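Local coordinates for histone-lysine N-methyltransferase, H3 lysine-9 specific SUVH6 (Arabidopsis thaliana, PDB 6A5K), which catalyses methylation of a lysine in the tail of histone H3 with S-adenosylmethionine as donor, and probably reads methylated non-CG DNA through its SRA domain, at residues V10-T13 with L14-F17; T50-R54 with N55-L59; L413-G416 with M417-M421. The protein carries 1 engineered substitution. All coordinates share one frame; numbering follows the deposited sequence.

Contact 1: V10-T13 with L14-F17; sequences VKET and LRLF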
ATOM      1  N   VAL A  10       8.039   9.158  -7.836  1.00 14.00           N
ATOM      2  CA  VAL A  10       7.193   8.098  -8.374  1.00 12.64           C
ATOM      3  C   VAL A  10       6.090   7.710  -7.379  1.00 11.50           C
ATOM      4  O   VAL A  10       4.892   7.669  -7.728  1.00 10.01           O
ATOM      5  CB  VAL A  10       8.029   6.859  -8.735  1.00 14.43           C
ATOM      6  CG1 VAL A  10       7.129   5.646  -9.013  1.00 17.21           C
ATOM      7  CG2 VAL A  10       8.928   7.159  -9.943  1.00 11.70           C
ATOM      8  N   LYS A  11       6.485   7.459  -6.131  1.00 10.81           N
ATOM      9  CA  LYS A  11       5.504   7.021  -5.140  1.00 11.28           C
ATOM     10  C   LYS A  11       4.448   8.097  -4.881  1.00 13.01           C
ATOM     11  O   LYS A  11       3.257   7.799  -4.805  1.00 15.03           O
ATOM     12  CB  LYS A  11       6.195   6.612  -3.828  1.00 11.49           C
ATOM     13  CG  LYS A  11       7.036   5.339  -3.971  1.00 14.54           C
ATOM     14  CD  LYS A  11       7.294   4.656  -2.627  1.00 22.68           C
ATOM     15  CE  LYS A  11       8.205   5.477  -1.732  1.00 19.61           C
ATOM     16  NZ  LYS A  11       8.652   4.698  -0.535  1.00 20.26           N
ATOM     17  N   GLU A  12       4.880   9.347  -4.765  1.00 11.54           N
ATOM     18  CA  GLU A  12       3.947  10.442  -4.523  1.00 11.70           C
ATOM     19  C   GLU A  12       3.032  10.698  -5.719  1.00 14.69           C
ATOM     20  O   GLU A  12       1.888  11.129  -5.552  1.00 13.18           O
ATOM     21  CB  GLU A  12       4.704  11.715  -4.162  1.00 16.98           C
ATOM     22  CG  GLU A  12       5.373  11.633  -2.792  1.00 21.00           C
ATOM     23  CD  GLU A  12       6.268  12.820  -2.509  1.00 31.95           C
ATOM     24  OE1 GLU A  12       6.279  13.760  -3.327  1.00 33.89           O
ATOM     25  OE2 GLU A  12       6.962  12.811  -1.471  1.00 37.76           O
ATOM     26  N   THR A  13       3.527  10.438  -6.925  1.00 12.56           N
ATOM     27  CA  THR A  13       2.691  10.615  -8.114  1.00 13.75           C
ATOM     28  C   THR A  13       1.583   9.566  -8.125  1.00 13.56           C
ATOM     29  O   THR A  13       0.417   9.882  -8.404  1.00 13.39           O
ATOM     30  CB  THR A  13       3.529  10.538  -9.414  1.00 16.47           C
ATOM     31  OG1 THR A  13       4.516  11.579  -9.401  1.00 15.40           O
ATOM     32  CG2 THR A  13       2.645  10.713 -10.650  1.00 12.54           C
ATOM     33  N   LEU A  14       1.938   8.322  -7.803  1.00 10.23           N
ATOM     34  CA  LEU A  14       0.923   7.269  -7.724  1.00 12.78           C
ATOM     35  C   LEU A  14      -0.066   7.528  -6.584  1.00 14.33           C
ATOM     36  O   LEU A  14      -1.265   7.250  -6.706  1.00 10.68           O
ATOM     37  CB  LEU A  14       1.573   5.893  -7.548  1.00 14.78           C
ATOM     38  CG  LEU A  14       2.462   5.386  -8.686  1.00 15.63           C
ATOM     39  CD1 LEU A  14       3.051   4.011  -8.336  1.00 21.29           C
ATOM     40  CD2 LEU A  14       1.684   5.324  -9.975  1.00 14.88           C
ATOM     41  N   ARG A  15       0.448   8.063  -5.480  1.00 10.31           N
ATOM     42  CA  ARG A  15      -0.371   8.372  -4.310  1.00 14.28           C
ATOM     43  C   ARG A  15      -1.387   9.467  -4.661  1.00 13.31           C
ATOM     44  O   ARG A  15      -2.579   9.372  -4.327  1.00 17.33           O
ATOM     45  CB  ARG A  15       0.537   8.790  -3.140  1.00 18.39           C
ATOM     46  CG  ARG A  15      -0.098   8.734  -1.770  1.00 24.61           C
ATOM     47  CD  ARG A  15       0.955   8.946  -0.676  1.00 20.77           C
ATOM     48  NE  ARG A  15       1.960   7.885  -0.667  1.00 15.57           N
ATOM     49  CZ  ARG A  15       3.256   8.091  -0.452  1.00 20.95           C
ATOM     50  NH1 ARG A  15       3.708   9.317  -0.234  1.00 20.79           N
ATOM     51  NH2 ARG A  15       4.104   7.073  -0.451  1.00 20.17           N
ATOM     52  N   LEU A  16      -0.913  10.498  -5.356  1.00 11.52           N
ATOM     53  CA  LEU A  16      -1.769  11.573  -5.842  1.00 15.01           C
ATOM     54  C   LEU A  16      -2.851  11.026  -6.779  1.00 15.98           C
ATOM     55  O   LEU A  16      -4.038  11.342  -6.638  1.00 14.01           O
ATOM     56  CB  LEU A  16      -0.931  12.632  -6.559  1.00 18.49           C
ATOM     57  CG  LEU A  16      -1.652  13.897  -7.021  1.00 24.41           C
ATOM     58  CD1 LEU A  16      -2.091  14.737  -5.816  1.00 25.96           C
ATOM     59  CD2 LEU A  16      -0.763  14.703  -7.969  1.00 23.36           C
ATOM     60  N   PHE A  17      -2.432  10.188  -7.725  1.00 11.92           N
ATOM     61  CA  PHE A  17      -3.368   9.556  -8.649  1.00 13.28           C
ATOM     62  C   PHE A  17      -4.488   8.802  -7.920  1.00 14.16           C
ATOM     63  O   PHE A  17      -5.678   9.003  -8.200  1.00 12.58           O
ATOM     64  CB  PHE A  17      -2.626   8.596  -9.584  1.00 13.49           C
ATOM     65  CG  PHE A  17      -3.538   7.758 -10.423  1.00 13.23           C
ATOM     66  CD1 PHE A  17      -4.189   8.304 -11.519  1.00 15.81           C
ATOM     67  CD2 PHE A  17      -3.745   6.421 -10.123  1.00 17.89           C
ATOM     68  CE1 PHE A  17      -5.028   7.535 -12.302  1.00 19.90           C
ATOM     69  CE2 PHE A  17      -4.584   5.646 -10.903  1.00 21.35           C
ATOM     70  CZ  PHE A  17      -5.229   6.207 -11.993  1.00 20.92           C
TER
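Leu14 N, Arg15 N, Leu16 N and Phe17 N donate in turn to the carbonyl oxygens of Val10, Lys11, Glu12 and Thr13. The straightest bond runs from Leu14 N to Val10 O, at 3.0 Å and 166°, while Arg15 N reaches Lys11 O at 2.9 Å on a more bent path. Arg15 sends CG away from its own backbone N (chi1 -162°), and a bend at chi3 folds the chain back over the preceding turn. Lys11 O then lies off-centre over one face of the guanidinium. Arg15 NH2 comes to 4.0 Å from Lys11 CB, and Arg15 NH1 to 3.8 Å from Glu12 CG. The planes of the Glu12 carboxylate and the Arg15 guanidinium are 57° apart, and Glu12 OE2 stays 4.9 Å from Arg15 NH1, too far for a salt bridge. All this lies on helix 5-29, an alpha-helix near the N-terminus, whose polar flank is tied to another part of the fold. Arg15 NH2 forms a salt bridge with Asp484, Arg15 NE bonds Gln483 O, and Lys11 NZ bonds Ser458 OG. Apolar contact along the helix is slight, with Val10 CG1 4.4 Å from Leu14 CD1. The Phe17 ring packs against helices 44-54 and 81-87.

Contact 2: T50-R54 with N55-L59; sequences TILKR and NGKFL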
ATOM      1  N   THR A  50      -6.685  12.207 -16.701  1.00 24.38           N
ATOM      2  CA  THR A  50      -6.853  13.469 -17.412  1.00 26.76           C
ATOM      3  C   THR A  50      -6.467  14.645 -16.523  1.00 25.23           C
ATOM      4  O   THR A  50      -5.761  15.567 -16.962  1.00 21.70           O
ATOM      5  CB  THR A  50      -8.301  13.654 -17.910  1.00 30.93           C
ATOM      6  OG1 THR A  50      -8.579  12.679 -18.922  1.00 34.23           O
ATOM      7  CG2 THR A  50      -8.493  15.043 -18.491  1.00 41.76           C
ATOM      8  N   ILE A  51      -6.911  14.599 -15.266  1.00 20.40           N
ATOM      9  CA  ILE A  51      -6.605  15.673 -14.320  1.00 23.68           C
ATOM     10  C   ILE A  51      -5.099  15.805 -14.074  1.00 22.07           C
ATOM     11  O   ILE A  51      -4.547  16.909 -14.110  1.00 20.60           O
ATOM     12  CB  ILE A  51      -7.349  15.461 -12.983  1.00 21.51           C
ATOM     13  CG1 ILE A  51      -8.857  15.661 -13.199  1.00 24.09           C
ATOM     14  CG2 ILE A  51      -6.846  16.428 -11.923  1.00 19.53           C
ATOM     15  CD1 ILE A  51      -9.710  15.170 -12.053  1.00 22.56           C
ATOM     16  N   LEU A  52      -4.425  14.681 -13.859  1.00 20.95           N
ATOM     17  CA  LEU A  52      -2.980  14.711 -13.652  1.00 16.28           C
ATOM     18  C   LEU A  52      -2.235  15.185 -14.903  1.00 17.12           C
ATOM     19  O   LEU A  52      -1.243  15.908 -14.815  1.00 17.25           O
ATOM     20  CB  LEU A  52      -2.472  13.329 -13.221  1.00 15.05           C
ATOM     21  CG  LEU A  52      -2.337  13.087 -11.715  1.00 14.04           C
ATOM     22  CD1 LEU A  52      -3.682  12.970 -11.007  1.00 16.87           C
ATOM     23  CD2 LEU A  52      -1.482  11.858 -11.451  1.00 14.88           C
ATOM     24  N   LYS A  53      -2.717  14.772 -16.068  1.00 17.77           N
ATOM     25  CA  LYS A  53      -2.119  15.188 -17.333  1.00 23.81           C
ATOM     26  C   LYS A  53      -2.192  16.707 -17.522  1.00 22.54           C
ATOM     27  O   LYS A  53      -1.186  17.355 -17.831  1.00 20.44           O
ATOM     28  CB  LYS A  53      -2.809  14.480 -18.503  1.00 26.15           C
ATOM     29  CG  LYS A  53      -2.420  15.006 -19.872  1.00 32.59           C
ATOM     30  CD  LYS A  53      -0.956  14.741 -20.171  1.00 36.10           C
ATOM     31  CE  LYS A  53      -0.801  13.635 -21.197  1.00 41.18           C
ATOM     32  NZ  LYS A  53       0.631  13.351 -21.495  1.00 43.87           N
ATOM     33  N   ARG A  54      -3.378  17.276 -17.325  1.00 20.74           N
ATOM     34  CA  ARG A  54      -3.568  18.708 -17.560  1.00 25.63           C
ATOM     35  C   ARG A  54      -2.747  19.558 -16.585  1.00 22.71           C
ATOM     36  O   ARG A  54      -2.358  20.680 -16.905  1.00 23.90           O
ATOM     37  CB  ARG A  54      -5.053  19.071 -17.459  1.00 29.99           C
ATOM     38  CG  ARG A  54      -5.950  18.341 -18.455  1.00 41.84           C
ATOM     39  CD  ARG A  54      -6.128  19.106 -19.778  1.00 50.54           C
ATOM     40  NE  ARG A  54      -4.879  19.331 -20.503  1.00 53.08           N
ATOM     41  CZ  ARG A  54      -4.401  18.521 -21.443  1.00 57.58           C
ATOM     42  NH1 ARG A  54      -5.062  17.417 -21.774  1.00 58.72           N
ATOM     43  NH2 ARG A  54      -3.258  18.813 -22.048  1.00 59.02           N
ATOM     44  N   ASN A  55      -2.478  19.008 -15.403  1.00 24.30           N
ATOM     45  CA  ASN A  55      -1.727  19.709 -14.366  1.00 21.48           C
ATOM     46  C   ASN A  55      -0.230  19.400 -14.374  1.00 23.55           C
ATOM     47  O   ASN A  55       0.483  19.744 -13.433  1.00 21.47           O
ATOM     48  CB  ASN A  55      -2.310  19.377 -12.996  1.00 23.22           C
ATOM     49  CG  ASN A  55      -3.627  20.088 -12.735  1.00 28.56           C
ATOM     50  OD1 ASN A  55      -3.651  21.190 -12.187  1.00 29.27           O
ATOM     51  ND2 ASN A  55      -4.731  19.463 -13.137  1.00 30.69           N
ATOM     52  N   GLY A  56       0.239  18.748 -15.432  1.00 22.50           N
ATOM     53  CA  GLY A  56       1.659  18.505 -15.615  1.00 25.47           C
ATOM     54  C   GLY A  56       2.282  17.473 -14.686  1.00 24.09           C
ATOM     55  O   GLY A  56       3.470  17.565 -14.372  1.00 21.89           O
ATOM     56  N   LYS A  57       1.501  16.482 -14.260  1.00 19.17           N
ATOM     57  CA  LYS A  57       1.974  15.537 -13.248  1.00 17.31           C
ATOM     58  C   LYS A  57       2.528  14.229 -13.817  1.00 18.51           C
ATOM     59  O   LYS A  57       3.029  13.401 -13.059  1.00 18.23           O
ATOM     60  CB  LYS A  57       0.852  15.200 -12.256  1.00 16.36           C
ATOM     61  CG  LYS A  57       0.252  16.417 -11.556  1.00 24.53           C
ATOM     62  CD  LYS A  57       1.284  17.141 -10.711  1.00 23.29           C
ATOM     63  CE  LYS A  57       0.644  18.307  -9.979  1.00 33.17           C
ATOM     64  NZ  LYS A  57       1.636  19.186  -9.303  1.00 36.68           N
ATOM     65  N   PHE A  58       2.418  14.022 -15.127  1.00 17.02           N
ATOM     66  CA  PHE A  58       2.972  12.807 -15.732  1.00 19.16           C
ATOM     67  C   PHE A  58       4.496  12.836 -15.669  1.00 20.07           C
ATOM     68  O   PHE A  58       5.111  13.900 -15.809  1.00 20.32           O
ATOM     69  CB  PHE A  58       2.528  12.650 -17.189  1.00 20.89           C
ATOM     70  CG  PHE A  58       1.185  12.001 -17.363  1.00 21.07           C
ATOM     71  CD1 PHE A  58       0.140  12.281 -16.498  1.00 20.76           C
ATOM     72  CD2 PHE A  58       0.960  11.133 -18.420  1.00 23.86           C
ATOM     73  CE1 PHE A  58      -1.099  11.691 -16.676  1.00 19.16           C
ATOM     74  CE2 PHE A  58      -0.278  10.541 -18.601  1.00 23.82           C
ATOM     75  CZ  PHE A  58      -1.308  10.822 -17.723  1.00 19.39           C
ATOM     76  N   LEU A  59       5.096  11.667 -15.469  1.00 15.74           N
ATOM     77  CA  LEU A  59       6.549  11.533 -15.449  1.00 19.72           C
ATOM     78  C   LEU A  59       7.036  10.931 -16.764  1.00 20.60           C
ATOM     79  O   LEU A  59       6.336  10.118 -17.377  1.00 21.14           O
ATOM     80  CB  LEU A  59       7.004  10.669 -14.264  1.00 17.58           C
ATOM     81  CG  LEU A  59       6.521  11.099 -12.871  1.00 17.62           C
ATOM     82  CD1 LEU A  59       7.108  10.210 -11.759  1.00 17.49           C
ATOM     83  CD2 LEU A  59       6.838  12.556 -12.603  1.00 16.66           C
TER
HETATM   84  O   HOH W   1       1.457  15.905 -17.540  1.00 24.61           O
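The Phe58 ring carries the Lys53 side chain across one face, the two side chains crossing at about a right angle, and takes Leu52 at its edge. Lys53 CB makes an off-centre CH-pi contact, 4.2 Å from the ring centroid and 30° off the normal. Bends at chi2 and chi3 then bring Lys53 CE over the rim of the same ring. Leu52 CB approaches near the ring plane, 4.1 Å from Phe58 CE1. The backbone beside the ring is a Schellman motif, which ends helix 44-54 and turns the chain back along its last turn. Its C-prime residue is Gly56, whose phi of 72° favours glycine. Lys57 N closes the outer bond to Leu52 O at 2.9 Å, and Gly56 N the inner one to Lys53 O at 3.1 Å, the latter approaching from above the carbonyl plane and not on a lone pair.

The Asn55 side chain adds a bond of its own to the helix end. Its ND2 donates to Ile51 O at 2.7 Å and 171°, with the acceptor in the amide plane, while Asn55 N reaches the same oxygen from the opposite face of the carbonyl. Two donors thus grip Ile51 O, and the straight ND2 bond holds the amide, which lies alongside Ile51, in its rotation. On the apolar flank Leu52 crosses Lys57 at about a right angle, Leu52 CG being 3.9 Å from Lys57 CB. Helix 412-420 packs there through Leu420, which touches Ile51, Leu52, Asn55 and Lys57; the Phe58 ring meets Asn85 and Ile86 of helix 81-87. A water links the last turn to the departing chain, giving a hydrogen to Lys53 O at 3.0 Å and accepting one from Phe58 N at 3.2 Å.

Contact 3: L413-G416 with M417-M421; sequences LAQG and MSELM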
ATOM      1  N   LEU A 413      -1.033  15.752   0.970  1.00 25.82           N
ATOM      2  CA  LEU A 413      -1.835  15.192  -0.100  1.00 27.84           C
ATOM      3  C   LEU A 413      -3.099  16.008  -0.310  1.00 22.72           C
ATOM      4  O   LEU A 413      -3.425  16.348  -1.436  1.00 26.41           O
ATOM      5  CB  LEU A 413      -2.180  13.729   0.193  1.00 36.41           C
ATOM      6  CG  LEU A 413      -2.716  12.918  -0.993  1.00 39.73           C
ATOM      7  CD1 LEU A 413      -1.671  12.827  -2.093  1.00 36.63           C
ATOM      8  CD2 LEU A 413      -3.130  11.528  -0.548  1.00 44.55           C
ATOM      9  N   ALA A 414      -3.795  16.335   0.773  1.00 22.58           N
ATOM     10  CA  ALA A 414      -5.001  17.158   0.689  1.00 22.85           C
ATOM     11  C   ALA A 414      -4.730  18.469  -0.051  1.00 24.59           C
ATOM     12  O   ALA A 414      -5.553  18.938  -0.839  1.00 22.69           O
ATOM     13  CB  ALA A 414      -5.551  17.439   2.080  1.00 21.41           C
ATOM     14  N   GLN A 415      -3.557  19.043   0.182  1.00 24.55           N
ATOM     15  CA  GLN A 415      -3.198  20.289  -0.478  1.00 28.55           C
ATOM     16  C   GLN A 415      -2.962  20.077  -1.976  1.00 24.70           C
ATOM     17  O   GLN A 415      -3.567  20.767  -2.809  1.00 25.39           O
ATOM     18  CB  GLN A 415      -1.963  20.906   0.181  1.00 33.23           C
ATOM     19  CG  GLN A 415      -2.250  22.158   0.995  1.00 44.80           C
ATOM     20  CD  GLN A 415      -3.292  23.057   0.357  1.00 49.51           C
ATOM     21  OE1 GLN A 415      -4.336  23.333   0.953  1.00 53.61           O
ATOM     22  NE2 GLN A 415      -3.027  23.499  -0.874  1.00 46.58           N
ATOM     23  N   GLY A 416      -2.092  19.128  -2.316  1.00 29.51           N
ATOM     24  CA  GLY A 416      -1.823  18.835  -3.721  1.00 31.60           C
ATOM     25  C   GLY A 416      -3.095  18.549  -4.507  1.00 28.22           C
ATOM     26  O   GLY A 416      -3.287  18.987  -5.650  1.00 28.55           O
HETATM   27  N   MSE A 417      -3.995  17.825  -3.857  1.00 25.62           N
HETATM   28  CA  MSE A 417      -5.270  17.471  -4.460  1.00 31.86           C
HETATM   29  C   MSE A 417      -6.197  18.668  -4.616  1.00 29.57           C
HETATM   30  O   MSE A 417      -6.911  18.776  -5.614  1.00 29.61           O
HETATM   31  CB  MSE A 417      -5.941  16.392  -3.630  1.00 35.44           C
HETATM   32  CG  MSE A 417      -5.137  15.110  -3.602  1.00 42.94           C
HETATM   33 SE   MSE A 417      -6.254  13.698  -2.941  1.00 59.01          SE
HETATM   34  CE  MSE A 417      -7.644  13.935  -4.243  1.00 20.54           C
ATOM     35  N   SER A 418      -6.185  19.568  -3.638  1.00 25.90           N
ATOM     36  CA  SER A 418      -6.972  20.789  -3.757  1.00 33.79           C
ATOM     37  C   SER A 418      -6.469  21.598  -4.944  1.00 38.32           C
ATOM     38  O   SER A 418      -7.244  22.266  -5.629  1.00 42.73           O
ATOM     39  CB  SER A 418      -6.902  21.626  -2.483  1.00 38.12           C
ATOM     40  OG  SER A 418      -5.655  22.283  -2.389  1.00 44.50           O
ATOM     41  N   GLU A 419      -5.161  21.537  -5.181  1.00 34.77           N
ATOM     42  CA  GLU A 419      -4.578  22.199  -6.343  1.00 40.29           C
ATOM     43  C   GLU A 419      -4.997  21.540  -7.651  1.00 41.10           C
ATOM     44  O   GLU A 419      -5.161  22.222  -8.662  1.00 44.07           O
ATOM     45  CB  GLU A 419      -3.053  22.220  -6.248  1.00 42.81           C
ATOM     46  CG  GLU A 419      -2.522  22.853  -4.981  1.00 48.89           C
ATOM     47  CD  GLU A 419      -1.019  23.025  -5.016  1.00 55.09           C
ATOM     48  OE1 GLU A 419      -0.464  23.600  -4.054  1.00 55.91           O
ATOM     49  OE2 GLU A 419      -0.398  22.588  -6.012  1.00 56.03           O
ATOM     50  N   LEU A 420      -5.166  20.222  -7.643  1.00 37.93           N
ATOM     51  CA  LEU A 420      -5.571  19.530  -8.871  1.00 38.29           C
ATOM     52  C   LEU A 420      -6.993  19.862  -9.337  1.00 46.74           C
ATOM     53  O   LEU A 420      -7.232  20.026 -10.535  1.00 46.79           O
ATOM     54  CB  LEU A 420      -5.437  18.019  -8.704  1.00 33.11           C
ATOM     55  CG  LEU A 420      -4.002  17.512  -8.653  1.00 33.58           C
ATOM     56  CD1 LEU A 420      -4.006  16.004  -8.689  1.00 37.91           C
ATOM     57  CD2 LEU A 420      -3.203  18.070  -9.812  1.00 25.79           C
HETATM   58  N   MSE A 421      -7.939  19.951  -8.409  1.00 52.04           N
HETATM   59  CA  MSE A 421      -9.308  20.292  -8.784  1.00 56.62           C
HETATM   60  C   MSE A 421      -9.887  21.381  -7.890  1.00 55.09           C
HETATM   61  O   MSE A 421      -9.943  22.547  -8.283  1.00 56.58           O
HETATM   62  CB  MSE A 421     -10.201  19.049  -8.750  1.00 54.95           C
HETATM   63  CG  MSE A 421      -9.961  18.145  -7.566  1.00 50.17           C
HETATM   64 SE   MSE A 421     -10.169  16.255  -8.036  1.00 75.79          SE
HETATM   65  CE  MSE A 421      -9.846  15.522  -6.306  1.00 23.26           C
TER
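Met417, a selenomethionine, lies across the turn before it and meets Leu413 through both backbone and side chain. Its N donates to Leu413 O at 2.9 Å, nearly along the C=O axis. With CG set beside the backbone N, the side chain leans back over the same carbonyl, and Met417 CG comes within a tight 3.0 Å of Leu413 O. Beyond it the chain bends at chi3 and crosses Leu413 at a slant, Met417 SE lying 4.1 Å from Leu413 CG.

Gly416 contributes through its backbone alone. Gly416 O accepts from Leu420 N at 3.0 Å, but on a strongly bent path of 136°. Leu420 CG also sits 3.4 Å from Gly416 O.

Gln415 O is held by two donors. Ser418 OG, which a chi1 of 75° places between its own backbone N and carbonyl carbon, gives its proton at 2.6 Å, in the carbonyl plane on a lone pair; Glu419 N takes a more axial line to the same oxygen. The Gln415 amide bends toward this end of the helix and crosses the Glu419 side chain at about a right angle, amide and carboxylate planes 61° apart and Gln415 NE2 no closer than 4.1 Å to Glu419 OE1.

Met417 and Leu420 touch Leu16 of helix 5-29, and Leu420 also meets helix 44-54, whereas Gln415, Ser418 and Glu419 are exposed. The arrangement is that of a short amphipathic alpha-helix on the surface of the SET domain, with a serine hydroxyl of its last turn bonded back to the carbonyl three residues earlier.

Overall arrangement
The three contacts form one cluster, their centres about 11 Å (1 and 2), 12 Å (1 and 3) and 13 Å (2 and 3) apart. Helix 5-29 touches both other contacts. Phe17 CB packs on Leu52 CD2 at 3.9 Å, and Val10 and Thr13 rest on Leu59, whereas Leu16 reaches Lys57 as well as Leu420, its CD2 meeting Leu420 CD1 at 3.6 Å. Leu420 in turn bridges to contact 2, its CD2 3.6 Å from Asn55 CB. The N-terminal helices thereby join helix 412-420 of the SET domain. Contact 1 stands off from the cofactor: the side chain of Lys11 lies about 13 Å from S-adenosylmethionine and about 11 Å from a zinc ion.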